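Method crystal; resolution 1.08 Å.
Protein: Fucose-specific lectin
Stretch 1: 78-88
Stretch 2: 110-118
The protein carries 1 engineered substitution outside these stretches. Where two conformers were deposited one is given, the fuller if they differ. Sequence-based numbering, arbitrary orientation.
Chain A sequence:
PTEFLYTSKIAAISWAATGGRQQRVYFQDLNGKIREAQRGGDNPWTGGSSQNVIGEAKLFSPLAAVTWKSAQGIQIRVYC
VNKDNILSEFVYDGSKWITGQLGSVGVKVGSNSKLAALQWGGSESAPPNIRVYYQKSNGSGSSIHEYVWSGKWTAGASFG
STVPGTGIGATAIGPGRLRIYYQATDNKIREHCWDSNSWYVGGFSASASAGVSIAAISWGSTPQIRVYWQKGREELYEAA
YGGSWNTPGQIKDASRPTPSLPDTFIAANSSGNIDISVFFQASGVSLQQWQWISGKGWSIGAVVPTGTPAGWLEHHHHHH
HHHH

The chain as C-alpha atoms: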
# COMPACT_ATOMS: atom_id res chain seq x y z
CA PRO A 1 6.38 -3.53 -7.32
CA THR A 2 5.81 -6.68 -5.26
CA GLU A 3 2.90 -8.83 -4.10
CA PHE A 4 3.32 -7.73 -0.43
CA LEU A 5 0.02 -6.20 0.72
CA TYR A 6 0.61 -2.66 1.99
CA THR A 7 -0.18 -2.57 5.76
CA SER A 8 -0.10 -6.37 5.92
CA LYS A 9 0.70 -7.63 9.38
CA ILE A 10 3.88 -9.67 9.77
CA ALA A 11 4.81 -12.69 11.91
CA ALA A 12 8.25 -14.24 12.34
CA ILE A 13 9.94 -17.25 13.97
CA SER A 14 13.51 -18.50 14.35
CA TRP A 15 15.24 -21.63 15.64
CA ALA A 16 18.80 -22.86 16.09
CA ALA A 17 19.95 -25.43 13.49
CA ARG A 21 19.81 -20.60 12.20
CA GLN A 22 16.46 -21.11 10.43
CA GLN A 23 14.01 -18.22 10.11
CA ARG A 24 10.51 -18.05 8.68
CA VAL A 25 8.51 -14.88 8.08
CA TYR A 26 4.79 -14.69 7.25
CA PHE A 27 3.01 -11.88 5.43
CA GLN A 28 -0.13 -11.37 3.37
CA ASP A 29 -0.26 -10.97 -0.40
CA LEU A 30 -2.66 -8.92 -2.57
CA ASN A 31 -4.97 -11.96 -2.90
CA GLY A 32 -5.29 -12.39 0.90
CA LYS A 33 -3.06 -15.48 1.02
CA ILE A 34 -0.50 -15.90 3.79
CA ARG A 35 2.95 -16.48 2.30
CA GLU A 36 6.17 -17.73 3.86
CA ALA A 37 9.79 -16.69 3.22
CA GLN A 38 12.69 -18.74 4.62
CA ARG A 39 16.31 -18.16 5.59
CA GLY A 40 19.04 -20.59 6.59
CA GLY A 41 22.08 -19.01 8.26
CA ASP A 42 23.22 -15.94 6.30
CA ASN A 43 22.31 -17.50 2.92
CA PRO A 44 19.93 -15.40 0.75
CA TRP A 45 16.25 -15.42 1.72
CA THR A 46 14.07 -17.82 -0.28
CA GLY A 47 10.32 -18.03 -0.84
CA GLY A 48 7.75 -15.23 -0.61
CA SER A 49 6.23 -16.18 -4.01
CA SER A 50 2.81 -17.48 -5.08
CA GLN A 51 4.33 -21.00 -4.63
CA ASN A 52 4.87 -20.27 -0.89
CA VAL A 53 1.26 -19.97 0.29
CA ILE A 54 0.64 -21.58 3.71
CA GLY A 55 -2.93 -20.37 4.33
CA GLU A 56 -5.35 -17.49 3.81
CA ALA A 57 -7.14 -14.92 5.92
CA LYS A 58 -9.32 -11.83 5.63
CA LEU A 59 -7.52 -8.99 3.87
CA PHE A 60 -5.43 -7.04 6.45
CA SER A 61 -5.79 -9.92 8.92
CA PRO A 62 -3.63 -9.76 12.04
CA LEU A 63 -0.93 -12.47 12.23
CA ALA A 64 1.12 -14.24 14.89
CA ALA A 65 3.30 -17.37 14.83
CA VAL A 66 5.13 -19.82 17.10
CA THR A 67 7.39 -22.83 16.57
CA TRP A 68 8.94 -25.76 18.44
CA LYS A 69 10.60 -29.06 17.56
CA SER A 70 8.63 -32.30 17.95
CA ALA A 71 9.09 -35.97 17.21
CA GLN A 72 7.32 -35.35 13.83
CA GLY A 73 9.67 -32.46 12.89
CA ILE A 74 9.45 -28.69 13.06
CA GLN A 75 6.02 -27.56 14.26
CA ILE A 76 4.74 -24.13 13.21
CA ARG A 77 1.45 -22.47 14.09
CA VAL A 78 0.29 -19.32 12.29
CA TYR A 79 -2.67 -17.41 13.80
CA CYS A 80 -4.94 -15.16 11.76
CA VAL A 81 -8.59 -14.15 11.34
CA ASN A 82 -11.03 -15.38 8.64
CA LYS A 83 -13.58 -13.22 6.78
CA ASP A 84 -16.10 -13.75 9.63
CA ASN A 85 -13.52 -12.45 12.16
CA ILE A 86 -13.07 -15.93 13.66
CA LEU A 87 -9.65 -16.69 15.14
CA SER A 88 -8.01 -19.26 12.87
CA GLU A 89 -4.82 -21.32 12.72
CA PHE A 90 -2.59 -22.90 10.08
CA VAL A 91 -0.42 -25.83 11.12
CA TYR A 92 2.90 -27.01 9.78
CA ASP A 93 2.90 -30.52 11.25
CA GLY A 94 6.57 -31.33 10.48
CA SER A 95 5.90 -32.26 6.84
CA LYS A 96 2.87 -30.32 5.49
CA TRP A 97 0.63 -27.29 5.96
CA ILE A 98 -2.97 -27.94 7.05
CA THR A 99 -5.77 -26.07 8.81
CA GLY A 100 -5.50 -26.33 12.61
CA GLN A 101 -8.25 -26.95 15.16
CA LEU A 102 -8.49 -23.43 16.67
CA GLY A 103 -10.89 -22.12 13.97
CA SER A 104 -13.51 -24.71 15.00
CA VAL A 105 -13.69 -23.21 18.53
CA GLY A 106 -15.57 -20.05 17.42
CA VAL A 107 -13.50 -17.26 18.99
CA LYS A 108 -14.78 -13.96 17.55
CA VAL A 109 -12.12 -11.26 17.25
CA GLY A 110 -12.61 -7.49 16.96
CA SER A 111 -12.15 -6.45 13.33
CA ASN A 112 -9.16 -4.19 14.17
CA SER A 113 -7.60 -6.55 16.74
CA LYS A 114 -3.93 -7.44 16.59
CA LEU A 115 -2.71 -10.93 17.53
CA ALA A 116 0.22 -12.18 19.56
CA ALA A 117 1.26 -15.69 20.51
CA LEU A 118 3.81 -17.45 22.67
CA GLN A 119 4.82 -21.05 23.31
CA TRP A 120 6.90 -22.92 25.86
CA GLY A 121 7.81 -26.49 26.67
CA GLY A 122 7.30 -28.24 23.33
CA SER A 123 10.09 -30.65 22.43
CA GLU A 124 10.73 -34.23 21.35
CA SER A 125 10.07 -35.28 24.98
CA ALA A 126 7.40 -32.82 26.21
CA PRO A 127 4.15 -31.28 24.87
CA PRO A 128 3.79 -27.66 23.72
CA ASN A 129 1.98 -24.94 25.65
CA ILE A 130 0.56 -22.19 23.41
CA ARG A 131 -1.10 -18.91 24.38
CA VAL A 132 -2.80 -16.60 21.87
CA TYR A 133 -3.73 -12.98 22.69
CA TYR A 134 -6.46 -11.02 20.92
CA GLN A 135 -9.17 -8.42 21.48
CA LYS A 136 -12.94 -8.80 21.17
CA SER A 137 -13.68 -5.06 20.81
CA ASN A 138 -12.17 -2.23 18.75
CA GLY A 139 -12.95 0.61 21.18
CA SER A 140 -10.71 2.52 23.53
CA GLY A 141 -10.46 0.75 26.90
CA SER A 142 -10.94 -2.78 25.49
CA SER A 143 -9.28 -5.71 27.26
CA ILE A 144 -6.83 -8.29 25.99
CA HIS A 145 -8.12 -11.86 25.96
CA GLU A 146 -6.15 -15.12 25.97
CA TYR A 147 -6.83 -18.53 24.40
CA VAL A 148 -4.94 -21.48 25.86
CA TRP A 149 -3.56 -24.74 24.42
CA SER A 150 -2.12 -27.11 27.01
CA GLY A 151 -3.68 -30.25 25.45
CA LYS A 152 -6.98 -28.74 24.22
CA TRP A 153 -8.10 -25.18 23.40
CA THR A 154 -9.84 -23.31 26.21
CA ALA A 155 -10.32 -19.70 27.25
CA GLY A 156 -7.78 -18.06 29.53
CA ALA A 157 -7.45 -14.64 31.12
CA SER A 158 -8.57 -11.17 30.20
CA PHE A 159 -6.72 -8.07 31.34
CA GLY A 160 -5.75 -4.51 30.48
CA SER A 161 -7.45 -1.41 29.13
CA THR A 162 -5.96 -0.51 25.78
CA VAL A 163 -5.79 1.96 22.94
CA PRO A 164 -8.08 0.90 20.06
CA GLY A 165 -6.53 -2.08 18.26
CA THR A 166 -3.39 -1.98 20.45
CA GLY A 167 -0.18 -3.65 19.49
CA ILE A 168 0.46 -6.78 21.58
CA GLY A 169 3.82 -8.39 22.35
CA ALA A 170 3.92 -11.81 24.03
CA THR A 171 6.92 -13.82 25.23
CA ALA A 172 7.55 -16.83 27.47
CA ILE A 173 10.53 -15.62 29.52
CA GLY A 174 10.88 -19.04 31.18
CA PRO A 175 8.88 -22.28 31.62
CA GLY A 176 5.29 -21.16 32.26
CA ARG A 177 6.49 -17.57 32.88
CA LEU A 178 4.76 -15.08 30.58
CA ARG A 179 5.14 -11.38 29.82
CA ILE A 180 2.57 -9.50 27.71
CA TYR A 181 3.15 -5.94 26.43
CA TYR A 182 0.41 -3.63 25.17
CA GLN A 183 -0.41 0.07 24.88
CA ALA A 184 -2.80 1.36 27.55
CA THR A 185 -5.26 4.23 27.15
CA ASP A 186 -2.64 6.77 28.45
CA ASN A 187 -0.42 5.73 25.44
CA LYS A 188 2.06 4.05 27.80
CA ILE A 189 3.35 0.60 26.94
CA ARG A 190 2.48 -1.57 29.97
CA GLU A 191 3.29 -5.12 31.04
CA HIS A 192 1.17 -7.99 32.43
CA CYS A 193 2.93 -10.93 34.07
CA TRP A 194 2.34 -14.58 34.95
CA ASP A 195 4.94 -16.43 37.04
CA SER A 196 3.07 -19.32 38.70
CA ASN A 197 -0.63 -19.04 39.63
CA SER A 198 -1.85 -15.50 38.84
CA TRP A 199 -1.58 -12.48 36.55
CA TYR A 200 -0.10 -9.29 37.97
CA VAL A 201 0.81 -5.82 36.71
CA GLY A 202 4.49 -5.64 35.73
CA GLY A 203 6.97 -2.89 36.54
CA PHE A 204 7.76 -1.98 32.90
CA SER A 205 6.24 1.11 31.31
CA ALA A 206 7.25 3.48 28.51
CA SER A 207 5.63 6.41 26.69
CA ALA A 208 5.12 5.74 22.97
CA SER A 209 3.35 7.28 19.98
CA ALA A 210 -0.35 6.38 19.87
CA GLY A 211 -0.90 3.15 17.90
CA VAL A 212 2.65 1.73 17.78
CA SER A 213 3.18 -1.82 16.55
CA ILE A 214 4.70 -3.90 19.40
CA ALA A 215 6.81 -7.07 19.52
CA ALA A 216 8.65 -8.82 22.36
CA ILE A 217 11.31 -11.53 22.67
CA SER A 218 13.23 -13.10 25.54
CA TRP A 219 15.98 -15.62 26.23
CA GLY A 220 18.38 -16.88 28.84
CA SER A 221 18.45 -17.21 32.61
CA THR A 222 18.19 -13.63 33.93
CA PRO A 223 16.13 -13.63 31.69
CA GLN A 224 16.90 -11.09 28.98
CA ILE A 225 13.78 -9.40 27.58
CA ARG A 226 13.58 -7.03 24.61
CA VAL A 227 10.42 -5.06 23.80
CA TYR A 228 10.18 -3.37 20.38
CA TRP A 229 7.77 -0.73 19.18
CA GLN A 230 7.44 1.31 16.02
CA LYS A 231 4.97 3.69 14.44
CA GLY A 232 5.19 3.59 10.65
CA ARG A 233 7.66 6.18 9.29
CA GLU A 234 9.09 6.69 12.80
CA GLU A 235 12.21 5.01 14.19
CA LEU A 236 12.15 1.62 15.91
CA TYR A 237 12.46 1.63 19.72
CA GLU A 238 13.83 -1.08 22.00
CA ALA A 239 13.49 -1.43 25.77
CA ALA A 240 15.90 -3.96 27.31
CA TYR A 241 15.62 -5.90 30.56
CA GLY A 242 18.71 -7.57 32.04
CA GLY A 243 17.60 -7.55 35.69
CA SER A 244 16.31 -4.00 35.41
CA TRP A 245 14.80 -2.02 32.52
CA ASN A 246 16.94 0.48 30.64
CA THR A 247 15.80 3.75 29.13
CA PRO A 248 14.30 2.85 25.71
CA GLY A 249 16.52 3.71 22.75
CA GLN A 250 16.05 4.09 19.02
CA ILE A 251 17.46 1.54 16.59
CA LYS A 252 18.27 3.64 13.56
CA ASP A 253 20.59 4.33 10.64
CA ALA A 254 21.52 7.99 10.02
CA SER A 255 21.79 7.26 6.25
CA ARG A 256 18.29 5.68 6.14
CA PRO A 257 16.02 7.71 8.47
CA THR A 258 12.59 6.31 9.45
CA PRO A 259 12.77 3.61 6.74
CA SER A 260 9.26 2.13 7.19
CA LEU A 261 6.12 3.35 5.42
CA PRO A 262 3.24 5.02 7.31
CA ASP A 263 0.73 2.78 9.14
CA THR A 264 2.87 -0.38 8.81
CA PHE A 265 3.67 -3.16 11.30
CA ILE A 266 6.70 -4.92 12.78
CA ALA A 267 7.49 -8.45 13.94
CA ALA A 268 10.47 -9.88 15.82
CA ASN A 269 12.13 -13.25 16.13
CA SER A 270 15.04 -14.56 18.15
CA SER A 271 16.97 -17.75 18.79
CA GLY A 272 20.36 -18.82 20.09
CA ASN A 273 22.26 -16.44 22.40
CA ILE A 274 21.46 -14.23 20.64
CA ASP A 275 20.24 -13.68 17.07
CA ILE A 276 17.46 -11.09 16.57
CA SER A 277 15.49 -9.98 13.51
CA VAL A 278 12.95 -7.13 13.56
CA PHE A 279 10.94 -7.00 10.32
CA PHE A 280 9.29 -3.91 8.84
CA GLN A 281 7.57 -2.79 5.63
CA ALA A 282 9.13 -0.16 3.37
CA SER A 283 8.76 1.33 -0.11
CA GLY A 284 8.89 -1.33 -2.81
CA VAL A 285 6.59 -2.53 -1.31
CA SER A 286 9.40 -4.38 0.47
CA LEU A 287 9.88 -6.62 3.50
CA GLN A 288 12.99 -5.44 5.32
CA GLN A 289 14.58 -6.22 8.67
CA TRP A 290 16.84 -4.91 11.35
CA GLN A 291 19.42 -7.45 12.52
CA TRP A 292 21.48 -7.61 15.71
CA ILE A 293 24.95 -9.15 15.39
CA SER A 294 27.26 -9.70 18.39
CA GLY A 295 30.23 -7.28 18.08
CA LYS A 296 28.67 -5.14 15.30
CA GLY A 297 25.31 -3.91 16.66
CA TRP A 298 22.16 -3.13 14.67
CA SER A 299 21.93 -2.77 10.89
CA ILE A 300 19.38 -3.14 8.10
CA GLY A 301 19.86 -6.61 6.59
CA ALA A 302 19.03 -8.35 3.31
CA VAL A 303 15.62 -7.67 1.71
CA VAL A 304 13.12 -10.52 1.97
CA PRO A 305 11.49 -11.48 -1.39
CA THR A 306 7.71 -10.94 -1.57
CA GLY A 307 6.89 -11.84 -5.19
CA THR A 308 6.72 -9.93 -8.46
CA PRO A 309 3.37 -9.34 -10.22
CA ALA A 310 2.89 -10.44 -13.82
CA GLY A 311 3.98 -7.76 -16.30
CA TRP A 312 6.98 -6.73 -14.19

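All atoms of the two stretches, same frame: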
# COMPACT_ATOMS: atom_id res chain seq x y z
N VAL A 78 0.51 -20.68 12.74
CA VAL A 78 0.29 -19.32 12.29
C VAL A 78 -1.17 -18.96 12.59
O VAL A 78 -2.07 -19.64 12.13
CB VAL A 78 0.61 -19.14 10.80
CG1 VAL A 78 0.34 -17.70 10.35
CG2 VAL A 78 2.04 -19.53 10.48
N TYR A 79 -1.36 -17.89 13.37
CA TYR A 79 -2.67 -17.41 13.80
C TYR A 79 -3.08 -16.22 12.93
O TYR A 79 -2.25 -15.39 12.57
CB TYR A 79 -2.66 -17.06 15.29
CG TYR A 79 -2.33 -18.29 16.09
CD1 TYR A 79 -3.28 -19.29 16.24
CD2 TYR A 79 -1.04 -18.55 16.55
CE1 TYR A 79 -2.98 -20.49 16.85
CE2 TYR A 79 -0.73 -19.75 17.17
CZ TYR A 79 -1.69 -20.73 17.30
OH TYR A 79 -1.36 -21.94 17.85
N CYS A 80 -4.37 -16.17 12.62
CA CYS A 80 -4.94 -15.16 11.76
C CYS A 80 -6.44 -15.10 12.03
O CYS A 80 -6.93 -15.76 12.95
CB CYS A 80 -4.63 -15.48 10.30
SG CYS A 80 -5.40 -17.02 9.73
N VAL A 81 -7.17 -14.32 11.23
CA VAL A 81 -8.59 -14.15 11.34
C VAL A 81 -9.22 -14.43 9.96
O VAL A 81 -8.71 -13.91 8.97
CB VAL A 81 -8.83 -12.72 11.87
CG1 VAL A 81 -10.30 -12.39 11.98
CG2 VAL A 81 -8.14 -12.49 13.21
N ASN A 82 -10.35 -15.15 9.90
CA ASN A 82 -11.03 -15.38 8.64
C ASN A 82 -11.98 -14.20 8.34
O ASN A 82 -12.02 -13.21 9.05
CB ASN A 82 -11.69 -16.76 8.61
CG ASN A 82 -12.94 -16.87 9.45
OD1 ASN A 82 -13.45 -15.89 9.98
ND2 ASN A 82 -13.46 -18.09 9.56
N LYS A 83 -12.76 -14.32 7.26
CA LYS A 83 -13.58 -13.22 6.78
C LYS A 83 -14.79 -12.98 7.69
O LYS A 83 -15.45 -11.96 7.55
CB LYS A 83 -14.03 -13.45 5.34
CG LYS A 83 -12.94 -13.09 4.35
CD LYS A 83 -13.28 -13.43 2.94
CE LYS A 83 -12.14 -13.12 2.00
NZ LYS A 83 -12.49 -13.53 0.62
N ASP A 84 -15.05 -13.91 8.61
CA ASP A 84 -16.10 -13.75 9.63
C ASP A 84 -15.49 -13.33 10.97
O ASP A 84 -16.17 -13.37 12.00
CB ASP A 84 -16.92 -15.04 9.75
CG ASP A 84 -17.72 -15.33 8.49
OD1 ASP A 84 -18.38 -14.40 7.99
OD2 ASP A 84 -17.67 -16.48 8.02
N ASN A 85 -14.23 -12.90 10.96
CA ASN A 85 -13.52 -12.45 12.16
C ASN A 85 -13.45 -13.56 13.21
O ASN A 85 -13.48 -13.30 14.41
CB ASN A 85 -14.13 -11.16 12.72
CG ASN A 85 -13.67 -9.97 11.92
OD1 ASN A 85 -12.47 -9.78 11.72
ND2 ASN A 85 -14.62 -9.17 11.44
N ILE A 86 -13.29 -14.81 12.76
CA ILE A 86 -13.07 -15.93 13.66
C ILE A 86 -11.58 -16.25 13.69
O ILE A 86 -10.94 -16.39 12.65
CB ILE A 86 -13.91 -17.15 13.24
CG1 ILE A 86 -15.41 -16.83 13.22
CG2 ILE A 86 -13.60 -18.35 14.12
CD1 ILE A 86 -15.97 -16.42 14.56
N LEU A 87 -11.04 -16.35 14.91
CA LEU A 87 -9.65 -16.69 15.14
C LEU A 87 -9.36 -18.06 14.53
O LEU A 87 -10.06 -19.02 14.81
CB LEU A 87 -9.41 -16.68 16.66
CG LEU A 87 -7.98 -16.94 17.11
CD1 LEU A 87 -7.01 -15.90 16.56
CD2 LEU A 87 -7.94 -16.96 18.63
N SER A 88 -8.32 -18.12 13.70
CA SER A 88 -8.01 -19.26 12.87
C SER A 88 -6.52 -19.58 12.96
O SER A 88 -5.71 -18.76 13.40
CB SER A 88 -8.44 -19.00 11.44
OG SER A 88 -9.83 -18.71 11.36
N GLY A 110 -12.30 -8.83 17.45
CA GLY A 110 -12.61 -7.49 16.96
C GLY A 110 -11.96 -7.25 15.60
O GLY A 110 -10.84 -7.70 15.36
N SER A 111 -12.65 -6.54 14.70
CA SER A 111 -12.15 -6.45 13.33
C SER A 111 -10.75 -5.83 13.27
O SER A 111 -9.97 -6.20 12.40
CB SER A 111 -13.11 -5.70 12.45
OG SER A 111 -13.26 -4.37 12.91
N ASN A 112 -10.45 -4.89 14.18
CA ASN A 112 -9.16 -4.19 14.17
C ASN A 112 -8.18 -4.77 15.20
O ASN A 112 -7.14 -4.16 15.47
CB ASN A 112 -9.33 -2.69 14.42
CG ASN A 112 -8.11 -1.89 13.99
OD1 ASN A 112 -7.49 -2.19 12.96
ND2 ASN A 112 -7.78 -0.86 14.75
N SER A 113 -8.48 -5.95 15.76
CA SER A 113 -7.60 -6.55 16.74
C SER A 113 -6.25 -6.91 16.11
O SER A 113 -6.19 -7.37 14.97
CB SER A 113 -8.20 -7.80 17.32
OG SER A 113 -7.41 -8.33 18.37
N LYS A 114 -5.19 -6.80 16.91
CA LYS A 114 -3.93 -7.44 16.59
C LYS A 114 -3.92 -8.82 17.24
O LYS A 114 -4.82 -9.17 18.02
CB LYS A 114 -2.76 -6.55 17.00
CG LYS A 114 -2.87 -5.11 16.50
CD LYS A 114 -3.14 -4.99 15.01
CE LYS A 114 -3.32 -3.55 14.56
NZ LYS A 114 -4.57 -2.95 15.09
N LEU A 115 -2.90 -9.62 16.92
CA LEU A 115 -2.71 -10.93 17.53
C LEU A 115 -1.27 -11.05 18.01
O LEU A 115 -0.34 -10.58 17.35
CB LEU A 115 -2.96 -12.06 16.53
CG LEU A 115 -4.40 -12.23 16.04
CD1 LEU A 115 -4.46 -13.32 14.98
CD2 LEU A 115 -5.35 -12.55 17.19
N ALA A 116 -1.10 -11.75 19.13
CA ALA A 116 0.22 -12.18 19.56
C ALA A 116 0.11 -13.62 20.03
O ALA A 116 -0.96 -14.09 20.40
CB ALA A 116 0.75 -11.29 20.66
N ALA A 117 1.24 -14.33 20.03
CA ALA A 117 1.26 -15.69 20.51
C ALA A 117 2.61 -15.98 21.14
O ALA A 117 3.63 -15.40 20.76
CB ALA A 117 0.94 -16.67 19.41
N LEU A 118 2.60 -16.92 22.08
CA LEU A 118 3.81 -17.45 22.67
C LEU A 118 3.66 -18.97 22.84
O LEU A 118 2.56 -19.52 22.77
CB LEU A 118 4.14 -16.75 23.99
CG LEU A 118 3.11 -16.85 25.12
CD1 LEU A 118 3.09 -18.22 25.78
CD2 LEU A 118 3.37 -15.77 26.16
O HOH W 1 -9.85 -9.32 13.15

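The contact between these two stretches is small, 296 Å² with both sides summed, and it is built from side-chain packing with no direct hydrogen bond across it. Leu115 has the largest share, with 86 Å² covered by the other stretch; Asn85 and Tyr79 follow with 44 and 40 Å².

Leu115 sends its CA-to-CB bond toward the hairpin formed by stretch 1, and its m,t rotamer (chi1 -67°, chi2 175°) places two methyls among four residues. Leu115 CD1 lies 3.8 Å from Tyr79 C and 3.7 Å from Cys80 N, so it rests on the backbone of the first strand as well as on side chains. Leu115 CD1 is also 4.2 Å from Tyr79 CB and 4.2 Å from Val81 CG2, two residues of one strand that both point toward the second stretch while Cys80 between them points away. The alternation of a strand thus makes a seat, with peptide atoms as its floor. Leu87 CD1 sits 3.8 Å from Leu115 CD2 and 4.0 Å from Leu115 CD1, touching both methyls. Leu87 starts sideways from its CA, yet its end comes nearer, so the second strand of the hairpin also contributes. That hairpin is held by paired backbone hydrogen bonds, Cys80 N to Ser88 O at 3.0 Å and Ser88 N to Cys80 O at 2.8 Å.

Tyr79 extends the apolar patch along stretch 2. Its CD2 is 4.0 Å from Ala117 CB, an oblique approach to the ring. Leu115 and Ala117 both point toward the hairpin, and Ala116 between them points away: the same two-residue period, now read from the other side. The phenol OH is satisfied by a hydrogen bond just beyond the stretches.

Asn85 closes the far end, where two type I turns meet, Asn82 to Asn85 and Gly110 to Ser113. Asn85 has positive phi (60/36); its CA-to-CB bond points toward the second stretch, and its amide packs on Ser111, with OD1 3.7 Å from Ser111 CA and ND2 3.9 Å from Ser111 CB. These are packing distances; the polar link is made by solvent. Water 1 donates to Asn85 OD1 at 3.0 Å and lies 2.9 Å from Gly110 O, also as donor, though with other atoms counted it has more acceptors in reach than protons. Within the hairpin turn, Asn82 OD1 accepts from Asp84 N at 2.9 Å and Ile86 N at 3.0 Å, bracing the loop that carries Asn85.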